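Local coordinates for appr-1-p processing domain protein (Thermus aquaticus Y51MC23, PDB 5M31) that belongs to the macro domain family, a compact alpha/beta fold with a mixed central beta-sheet packed against helices, at residues A[20-25]-A[120-125]; A[32-37]-A[90-95]; A[63-68]-A[86-91]. One frame throughout, in Å; residues are numbered along the deposited sequence.

Interaction 1 of 3, residues A[20-25]-A[120-125]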
loop_
_atom_site.group_PDB
_atom_site.type_symbol
_atom_site.label_atom_id
_atom_site.label_comp_id
_atom_site.label_asym_id
_atom_site.label_seq_id
_atom_site.Cartn_x
_atom_site.Cartn_y
_atom_site.Cartn_z
ATOM N N LEU A 20 11.150 -1.500 -1.012
ATOM C CA LEU A 20 11.415 -2.073 0.272
ATOM C C LEU A 20 12.543 -1.355 1.002
ATOM O O LEU A 20 12.576 -1.412 2.202
ATOM C CB LEU A 20 11.735 -3.546 0.172
ATOM C CG LEU A 20 10.575 -4.401 -0.305
ATOM C CD1 LEU A 20 10.939 -5.869 -0.191
ATOM C CD2 LEU A 20 9.355 -4.069 0.514
ATOM N N GLU A 21 13.347 -0.578 0.275
ATOM C CA GLU A 21 14.438 0.200 0.836
ATOM C C GLU A 21 14.084 1.641 1.170
ATOM O O GLU A 21 14.953 2.415 1.590
ATOM C CB GLU A 21 15.596 0.207 -0.149
ATOM C CG GLU A 21 16.278 -1.120 -0.206
ATOM C CD GLU A 21 17.315 -1.216 -1.309
ATOM O OE1 GLU A 21 17.645 -0.201 -1.989
ATOM O OE2 GLU A 21 17.774 -2.345 -1.519
ATOM N N ALA A 22 12.836 2.041 0.904
ATOM C CA ALA A 22 12.478 3.414 1.071
ATOM C C ALA A 22 12.686 3.773 2.579
ATOM O O ALA A 22 12.190 3.060 3.429
ATOM C CB ALA A 22 11.060 3.641 0.677
ATOM N N PRO A 23 13.305 4.900 2.870
ATOM C CA PRO A 23 13.700 5.202 4.300
ATOM C C PRO A 23 12.618 5.957 5.039
ATOM O O PRO A 23 12.800 7.125 5.460
ATOM C CB PRO A 23 14.959 5.979 4.120
ATOM C CG PRO A 23 14.728 6.782 2.874
ATOM C CD PRO A 23 13.885 5.897 1.957
ATOM N N VAL A 24 11.441 5.331 5.084
ATOM C CA VAL A 24 10.222 6.004 5.517
ATOM C C VAL A 24 9.572 5.274 6.673
ATOM O O VAL A 24 10.013 4.235 7.054
ATOM C CB VAL A 24 9.217 6.094 4.331
ATOM C CG1 VAL A 24 9.812 6.930 3.215
ATOM C CG2 VAL A 24 8.882 4.700 3.869
ATOM N N GLU A 25 8.502 5.841 7.224
ATOM C CA GLU A 25 7.821 5.266 8.393
ATOM C C GLU A 25 6.894 4.142 7.997
ATOM O O GLU A 25 6.615 3.299 8.817
ATOM C CB GLU A 25 6.978 6.331 9.116
ATOM C CG GLU A 25 7.797 7.399 9.823
ATOM C CD GLU A 25 6.952 8.396 10.601
ATOM O OE1 GLU A 25 5.743 8.364 10.562
ATOM O OE2 GLU A 25 7.527 9.250 11.282
ATOM N N SER A 120 5.871 9.895 6.821
ATOM C CA SER A 120 6.478 9.523 5.535
ATOM C C SER A 120 6.024 8.139 5.147
ATOM O O SER A 120 5.862 7.272 5.997
ATOM C CB SER A 120 8.009 9.586 5.602
ATOM O OG SER A 120 8.478 8.761 6.628
ATOM N N ILE A 121 5.762 7.955 3.851
ATOM C CA ILE A 121 5.177 6.713 3.347
ATOM C C ILE A 121 5.627 6.516 1.905
ATOM O O ILE A 121 5.830 7.480 1.164
ATOM C CB ILE A 121 3.627 6.731 3.451
ATOM C CG1 ILE A 121 3.011 5.363 3.170
ATOM C CG2 ILE A 121 3.040 7.845 2.621
ATOM C CD1 ILE A 121 1.609 5.207 3.761
ATOM N N ALA A 122 5.807 5.254 1.526
ATOM C CA ALA A 122 6.152 4.889 0.162
ATOM C C ALA A 122 5.174 3.841 -0.348
ATOM O O ALA A 122 4.794 2.950 0.390
ATOM C CB ALA A 122 7.572 4.328 0.056
ATOM N N LEU A 123 4.880 3.978 -1.632
ATOM C CA LEU A 123 3.884 3.182 -2.313
ATOM C C LEU A 123 4.450 2.627 -3.611
ATOM O O LEU A 123 5.228 3.294 -4.292
ATOM C CB LEU A 123 2.767 4.080 -2.815
ATOM C CG LEU A 123 1.675 4.753 -2.192
ATOM C CD1 LEU A 123 2.249 5.868 -1.348
ATOM C CD2 LEU A 123 0.754 5.242 -3.314
ATOM N N PRO A 124 3.995 1.428 -4.002
ATOM C CA PRO A 124 4.153 0.983 -5.371
ATOM C C PRO A 124 3.128 1.648 -6.282
ATOM O O PRO A 124 2.249 2.309 -5.820
ATOM C CB PRO A 124 3.895 -0.537 -5.261
ATOM C CG PRO A 124 2.940 -0.671 -4.159
ATOM C CD PRO A 124 3.125 0.518 -3.243
ATOM N N PRO A 125 3.138 1.299 -7.579
ATOM C CA PRO A 125 2.207 2.022 -8.459
ATOM C C PRO A 125 0.753 1.458 -8.465
ATOM O O PRO A 125 0.059 1.558 -9.473
ATOM C CB PRO A 125 2.878 1.934 -9.829
ATOM C CG PRO A 125 3.903 0.848 -9.736
ATOM C CD PRO A 125 4.259 0.684 -8.292
HETATM O O HOH W 1 11.347 9.293 6.288
#

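Interaction 2 of 3, residues A[32-37]-A[90-95]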
loop_
_atom_site.group_PDB
_atom_site.type_symbol
_atom_site.label_atom_id
_atom_site.label_comp_id
_atom_site.label_asym_id
_atom_site.label_seq_id
_atom_site.Cartn_x
_atom_site.Cartn_y
_atom_site.Cartn_z
ATOM N N ASN A 32 -4.452 -8.821 -1.909
ATOM C CA ASN A 32 -5.836 -9.279 -2.167
ATOM C C ASN A 32 -6.500 -9.582 -0.838
ATOM O O ASN A 32 -5.914 -9.329 0.245
ATOM C CB ASN A 32 -5.821 -10.518 -3.038
ATOM C CG ASN A 32 -5.021 -11.664 -2.413
ATOM O OD1 ASN A 32 -5.452 -12.302 -1.465
ATOM N ND2 ASN A 32 -3.802 -11.856 -2.905
ATOM N N THR A 33 -7.754 -10.014 -0.879
ATOM C CA THR A 33 -8.526 -10.184 0.345
ATOM C C THR A 33 -8.662 -11.626 0.759
ATOM O O THR A 33 -9.382 -11.928 1.708
ATOM C CB THR A 33 -9.927 -9.575 0.203
ATOM O OG1 THR A 33 -10.683 -10.383 -0.709
ATOM C CG2 THR A 33 -9.842 -8.119 -0.246
ATOM N N VAL A 34 -8.023 -12.527 0.038
ATOM C CA VAL A 34 -8.128 -13.973 0.332
ATOM C C VAL A 34 -6.926 -14.617 1.041
ATOM O O VAL A 34 -6.942 -15.810 1.300
ATOM C CB VAL A 34 -8.582 -14.772 -0.928
ATOM C CG1 VAL A 34 -9.853 -14.147 -1.463
ATOM C CG2 VAL A 34 -7.511 -14.806 -2.009
ATOM N N GLY A 35 -5.928 -13.824 1.410
ATOM C CA GLY A 35 -4.912 -14.275 2.349
ATOM C C GLY A 35 -3.720 -14.901 1.693
ATOM O O GLY A 35 -3.021 -15.692 2.312
ATOM N N VAL A 36 -3.446 -14.492 0.448
ATOM C CA VAL A 36 -2.325 -15.022 -0.316
ATOM C C VAL A 36 -1.356 -13.904 -0.746
ATOM O O VAL A 36 -1.780 -12.859 -1.269
ATOM C CB VAL A 36 -2.892 -15.753 -1.550
ATOM C CG1 VAL A 36 -1.802 -16.077 -2.552
ATOM C CG2 VAL A 36 -3.623 -16.994 -1.092
ATOM N N MET A 37 -0.064 -14.088 -0.474
ATOM C CA MET A 37 0.941 -13.171 -1.003
ATOM C C MET A 37 1.879 -14.000 -1.844
ATOM O O MET A 37 2.912 -14.444 -1.372
ATOM C CB MET A 37 1.701 -12.453 0.145
ATOM C CG MET A 37 0.833 -11.505 0.941
ATOM S SD MET A 37 1.973 -10.394 1.840
ATOM C CE MET A 37 0.815 -9.747 3.036
ATOM N N LYS A 90 -7.635 -5.866 -5.159
ATOM C CA LYS A 90 -8.424 -6.944 -5.808
ATOM C C LYS A 90 -8.901 -7.941 -4.745
ATOM O O LYS A 90 -8.361 -7.998 -3.594
ATOM C CB LYS A 90 -7.549 -7.638 -6.823
ATOM C CG LYS A 90 -6.381 -8.398 -6.190
ATOM C CD LYS A 90 -5.451 -9.031 -7.203
ATOM C CE LYS A 90 -4.701 -8.003 -8.052
ATOM N NZ LYS A 90 -3.957 -8.746 -9.108
ATOM N N LYS A 91 -9.944 -8.704 -5.078
ATOM C CA LYS A 91 -10.444 -9.686 -4.130
ATOM C C LYS A 91 -9.562 -10.926 -4.136
ATOM O O LYS A 91 -8.981 -11.288 -3.149
ATOM C CB LYS A 91 -11.911 -10.027 -4.431
ATOM C CG LYS A 91 -12.808 -8.847 -4.228
ATOM C CD LYS A 91 -14.246 -9.236 -4.430
ATOM C CE LYS A 91 -15.143 -8.017 -4.414
ATOM N NZ LYS A 91 -16.403 -8.520 -5.015
ATOM N N HIS A 92 -9.508 -11.623 -5.267
ATOM C CA HIS A 92 -8.742 -12.823 -5.351
ATOM C C HIS A 92 -7.454 -12.537 -6.081
ATOM O O HIS A 92 -7.381 -11.695 -6.953
ATOM C CB HIS A 92 -9.545 -13.910 -6.071
ATOM C CG HIS A 92 -8.928 -15.278 -6.007
ATOM N ND1 HIS A 92 -7.941 -15.681 -6.875
ATOM C CD2 HIS A 92 -9.237 -16.366 -5.263
ATOM C CE1 HIS A 92 -7.646 -16.952 -6.662
ATOM N NE2 HIS A 92 -8.389 -17.376 -5.651
ATOM N N TRP A 93 -6.446 -13.320 -5.769
ATOM C CA TRP A 93 -5.145 -13.081 -6.338
ATOM C C TRP A 93 -5.070 -13.292 -7.842
ATOM O O TRP A 93 -4.232 -12.715 -8.499
ATOM C CB TRP A 93 -4.091 -13.882 -5.588
ATOM C CG TRP A 93 -4.260 -15.334 -5.581
ATOM C CD1 TRP A 93 -4.886 -16.081 -4.635
ATOM C CD2 TRP A 93 -3.766 -16.239 -6.540
ATOM N NE1 TRP A 93 -4.740 -17.360 -4.885
ATOM C CE2 TRP A 93 -4.098 -17.509 -6.092
ATOM C CE3 TRP A 93 -3.089 -16.099 -7.756
ATOM C CZ2 TRP A 93 -3.779 -18.623 -6.782
ATOM C CZ3 TRP A 93 -2.768 -17.185 -8.435
ATOM C CH2 TRP A 93 -3.109 -18.449 -7.977
ATOM N N ARG A 94 -5.976 -14.091 -8.415
ATOM C CA ARG A 94 -6.048 -14.239 -9.864
ATOM C C ARG A 94 -6.712 -13.110 -10.635
ATOM O O ARG A 94 -6.618 -13.081 -11.876
ATOM C CB ARG A 94 -6.719 -15.550 -10.249
ATOM C CG ARG A 94 -5.801 -16.709 -9.974
ATOM C CD ARG A 94 -6.097 -17.905 -10.803
ATOM N NE ARG A 94 -7.203 -18.670 -10.219
ATOM C CZ ARG A 94 -7.056 -19.571 -9.250
ATOM N NH1 ARG A 94 -5.836 -19.823 -8.764
ATOM N NH2 ARG A 94 -8.109 -20.231 -8.762
ATOM N N HIS A 95 -7.502 -12.300 -9.944
ATOM C CA HIS A 95 -8.204 -11.213 -10.568
ATOM C C HIS A 95 -7.231 -10.115 -10.887
ATOM O O HIS A 95 -6.248 -9.979 -10.211
ATOM C CB HIS A 95 -9.232 -10.611 -9.607
ATOM C CG HIS A 95 -10.286 -11.574 -9.165
ATOM N ND1 HIS A 95 -11.114 -11.331 -8.086
ATOM C CD2 HIS A 95 -10.726 -12.732 -9.712
ATOM C CE1 HIS A 95 -11.970 -12.326 -7.950
ATOM N NE2 HIS A 95 -11.752 -13.191 -8.919
#

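Interaction 3 of 3, residues A[63-68]-A[86-91]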
loop_
_atom_site.group_PDB
_atom_site.type_symbol
_atom_site.label_atom_id
_atom_site.label_comp_id
_atom_site.label_asym_id
_atom_site.label_seq_id
_atom_site.Cartn_x
_atom_site.Cartn_y
_atom_site.Cartn_z
ATOM N N GLY A 63 -12.118 -11.847 8.011
ATOM C CA GLY A 63 -12.921 -10.989 7.128
ATOM C C GLY A 63 -12.626 -9.497 7.277
ATOM O O GLY A 63 -13.368 -8.644 6.751
ATOM N N GLN A 64 -11.469 -9.190 7.854
ATOM C CA GLN A 64 -11.133 -7.836 8.151
ATOM C C GLN A 64 -10.550 -7.089 6.959
ATOM O O GLN A 64 -10.457 -5.846 6.980
ATOM C CB GLN A 64 -10.145 -7.854 9.316
ATOM C CG GLN A 64 -9.642 -6.515 9.815
ATOM C CD GLN A 64 -8.749 -6.692 11.036
ATOM O OE1 GLN A 64 -8.730 -7.780 11.677
ATOM N NE2 GLN A 64 -8.059 -5.619 11.417
ATOM N N VAL A 65 -10.009 -7.833 5.999
ATOM C CA VAL A 65 -9.377 -7.239 4.838
ATOM C C VAL A 65 -10.343 -7.182 3.682
ATOM O O VAL A 65 -10.881 -8.208 3.267
ATOM C CB VAL A 65 -8.137 -7.998 4.408
ATOM C CG1 VAL A 65 -7.526 -7.341 3.188
ATOM C CG2 VAL A 65 -7.159 -8.116 5.601
ATOM N N GLN A 66 -10.711 -5.970 3.310
ATOM C CA GLN A 66 -11.732 -5.744 2.297
ATOM C C GLN A 66 -11.343 -4.586 1.448
ATOM O O GLN A 66 -10.498 -3.771 1.814
ATOM C CB GLN A 66 -13.076 -5.440 2.960
ATOM C CG GLN A 66 -13.519 -6.463 3.975
ATOM C CD GLN A 66 -14.681 -5.965 4.783
ATOM O OE1 GLN A 66 -14.535 -5.075 5.644
ATOM N NE2 GLN A 66 -15.847 -6.477 4.485
ATOM N N ILE A 67 -11.974 -4.497 0.285
ATOM C CA ILE A 67 -11.840 -3.321 -0.546
ATOM C C ILE A 67 -12.207 -2.053 0.264
ATOM O O ILE A 67 -13.201 -2.041 1.021
ATOM C CB ILE A 67 -12.679 -3.461 -1.857
ATOM C CG1 ILE A 67 -12.244 -4.718 -2.647
ATOM C CG2 ILE A 67 -12.568 -2.208 -2.686
ATOM C CD1 ILE A 67 -10.766 -4.851 -3.023
ATOM N N GLY A 68 -11.309 -1.059 0.185
ATOM C CA GLY A 68 -11.453 0.217 0.889
ATOM C C GLY A 68 -11.130 0.118 2.343
ATOM O O GLY A 68 -11.413 1.064 3.092
ATOM N N ASN A 86 -1.342 -2.722 4.193
ATOM C CA ASN A 86 -1.690 -3.793 3.254
ATOM C C ASN A 86 -2.964 -3.317 2.558
ATOM O O ASN A 86 -4.024 -3.303 3.148
ATOM C CB ASN A 86 -1.848 -5.133 3.948
ATOM C CG ASN A 86 -0.572 -5.628 4.612
ATOM O OD1 ASN A 86 0.342 -6.152 3.951
ATOM N ND2 ASN A 86 -0.453 -5.368 5.959
ATOM N N PHE A 87 -2.765 -2.857 1.322
ATOM C CA PHE A 87 -3.792 -2.106 0.492
ATOM C C PHE A 87 -4.401 -3.092 -0.495
ATOM O O PHE A 87 -3.742 -3.494 -1.430
ATOM C CB PHE A 87 -2.998 -0.985 -0.236
ATOM C CG PHE A 87 -3.811 -0.030 -1.045
ATOM C CD1 PHE A 87 -4.503 -0.432 -2.165
ATOM C CD2 PHE A 87 -3.730 1.312 -0.812
ATOM C CE1 PHE A 87 -5.173 0.470 -2.975
ATOM C CE2 PHE A 87 -4.359 2.238 -1.639
ATOM C CZ PHE A 87 -5.094 1.812 -2.707
ATOM N N PRO A 88 -5.660 -3.466 -0.296
ATOM C CA PRO A 88 -6.267 -4.392 -1.235
ATOM C C PRO A 88 -6.532 -3.736 -2.607
ATOM O O PRO A 88 -7.133 -2.682 -2.672
ATOM C CB PRO A 88 -7.596 -4.783 -0.524
ATOM C CG PRO A 88 -7.411 -4.372 0.876
ATOM C CD PRO A 88 -6.541 -3.194 0.845
ATOM N N THR A 89 -6.135 -4.377 -3.711
ATOM C CA THR A 89 -6.429 -3.826 -5.015
ATOM C C THR A 89 -7.325 -4.757 -5.775
ATOM O O THR A 89 -7.688 -4.469 -6.876
ATOM C CB THR A 89 -5.193 -3.643 -5.884
ATOM O OG1 THR A 89 -4.579 -4.908 -6.117
ATOM C CG2 THR A 89 -4.147 -2.746 -5.213
ATOM N N LYS A 90 -7.635 -5.866 -5.159
ATOM C CA LYS A 90 -8.424 -6.944 -5.808
ATOM C C LYS A 90 -8.901 -7.941 -4.745
ATOM O O LYS A 90 -8.361 -7.998 -3.594
ATOM C CB LYS A 90 -7.549 -7.638 -6.823
ATOM C CG LYS A 90 -6.381 -8.398 -6.190
ATOM C CD LYS A 90 -5.451 -9.031 -7.203
ATOM C CE LYS A 90 -4.701 -8.003 -8.052
ATOM N NZ LYS A 90 -3.957 -8.746 -9.108
ATOM N N LYS A 91 -9.944 -8.704 -5.078
ATOM C CA LYS A 91 -10.444 -9.686 -4.130
ATOM C C LYS A 91 -9.562 -10.926 -4.136
ATOM O O LYS A 91 -8.981 -11.288 -3.149
ATOM C CB LYS A 91 -11.911 -10.027 -4.431
ATOM C CG LYS A 91 -12.808 -8.847 -4.228
ATOM C CD LYS A 91 -14.246 -9.236 -4.430
ATOM C CE LYS A 91 -15.143 -8.017 -4.414
ATOM N NZ LYS A 91 -16.403 -8.520 -5.015
HETATM O O HOH W 2 -9.103 -1.001 -1.659
#

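Interaction 1 of 3, residues A[20-25]-A[120-125]
The hydroxyl of S120 is the polar centre here: it takes the E25 N-H and reaches P23 O through a water. E25 N donates to S120 OG at 3.0 Å with an N-H...O angle of 144°, and the same N-H makes a weak, strongly bent second bond to the carbonyl of S120, E25 N to S120 O 3.2 Å. One donor is thus shared by a side chain and a backbone acceptor of a single residue. S120 OG reaches it from the crowded position between its own backbone N and carbonyl carbon (chi1 57°). The bridging water donates to P23 O, and its oxygen lies 2.9 Å from S120 OG.

Further along the strand, towards A122, the contact turns apolar. V24 straddles the start of the strand: its CG1 lies by S120 CB, while CG2, between the backbone N and carbonyl carbon of V24, leans on the methyl of A122, V24 CG2 to A122 CB 4.0 Å. A22 brings its methyl tip to tip with the same group, A22 CB to A122 CB 3.6 Å, so A122 is met by two loop side chains. P23 is the centre of an inverse gamma turn, and this bend lets A22 and V24 both point at the strand while P23 points away.

E25 runs its CB and CG past S120 and sends its carboxylate on to the backbone N-H of R119. Q80 takes the carbonyl of V24 in a hydrogen bond. S120 N, buried by the contact, has no polar partner in the model.

The loop leads into strand 26-31 alongside strand 120-123. A122 pairs with A26 and V28 on that side, I121 bonds to E153 and W155 of strand 153-157, and A22 and V24 touch Y157 and W155.

Interaction 2 of 3, residues A[32-37]-A[90-95]
K90 enters first, laying its CG against N32 CB at 3.8 Å while its carbonyl takes a CA-H...O contact, N32 CA to K90 O 3.2 Å. Its chain bends at chi3 (66°), and NZ bonds to H95 O, tying the two ends of 90-95 together.

K91 contributes its carbonyl. T33 N donates to K91 O at 2.9 Å, nearly straight (158°) and on a lone pair in the carbonyl plane. The T33 hydroxyl sits 3.1 Å from the same atom, T33 OG1 to K91 O, and V34 CG1 closes in beside it.

H92 points away, but its CD2 still touches V34 CG2. ND1 accepts from R94 N almost in line, which fixes the ring's rotation; one face is covered by W93 CD1.

W93 carries most of the apolar contact. V36 CG1 sits over the face of its five-membered ring, a CH-pi contact at 4.0 Å from the centroid, and V34 CG2 meets the indole at its edge. N32 ND2 passes W93 CB and donates to V36 O, while N32 OD1 accepts from V34 N. Glycerol, probably from the crystallisation liquor, lies about 4 Å from the W93 side chain.

R94 CG covers part of the W93 ring, and H95 closes a type I turn begun at H92. The Asx turn at N32 shapes the macro-domain loop after strand 26-31, packed on that after strand 83-88.

Interaction 3 of 3, residues A[63-68]-A[86-91]
I67 has CG1 anti to its carbonyl carbon (chi1 -58°) and then turns again at chi2 (-56°), a double bend that swings CD1 towards the other segment although the CA-CB bond does not aim there. V65 gets its reach differently: CG1 stands anti to the backbone N (chi1 180°), which extends that methyl towards P88.

Both reach the P88 ring, from different directions. V65 CG1 meets its tip obliquely, V65 CG1 to P88 CG 3.8 Å, and the carbonyl of Q66 touches the same carbon, Q66 O to P88 CG 3.3 Å. I67 CD1 comes in at the neighbouring ring carbon, I67 CD1 to P88 CB 4.0 Å, and continues over the backbone of K90, I67 CD1 to K90 N 3.9 Å. The P88 ring is thus touched by three consecutive residues, 65 to 67, two through methyl groups and the middle one through its backbone. Q66 CB points away, and its OE1 is hydrogen-bonded to R69 NH1.

The direct contact is van der Waals packing, with a water supplying the polar link. It accepts from G68 N at 2.9 Å from the water oxygen and donates to P88 O at 2.8 Å, bridging two backbone groups.

Outward, V65 rests on A59 and C60 of helix 50-61, and I67 on Y101 and E104 of helix 99-116. N86 is gripped by N52, N29 and the F71 backbone.

G63, with positive phi, ends helix 50-61 in a Schellman motif, and the connection to strand 71-74 then packs against P88 of the inner strand 83-88: a helix-to-strand connection in the macro domain's alpha/beta fold.

How the interactions relate
Interactions 2 and 3 are neighbours, with centres about 8 Å apart, and share K90 and K91; T33 CB also packs on V65 O at 3.5 Å. They lie on the same side of the chain's centre, where strands 26-31 and 83-88 give way to loops. Interaction 1 is on the opposite side, its centre about 22 Å from that of interaction 2 and about 19 Å from that of interaction 3, but interactions 1 and 3 both reach the one mixed sheet. Along the chain, 20-25 and 120-125 bracket the other four segments. Interactions 1 and 3 join loops to the sheet, while interaction 2 joins two loops that follow neighbouring strands.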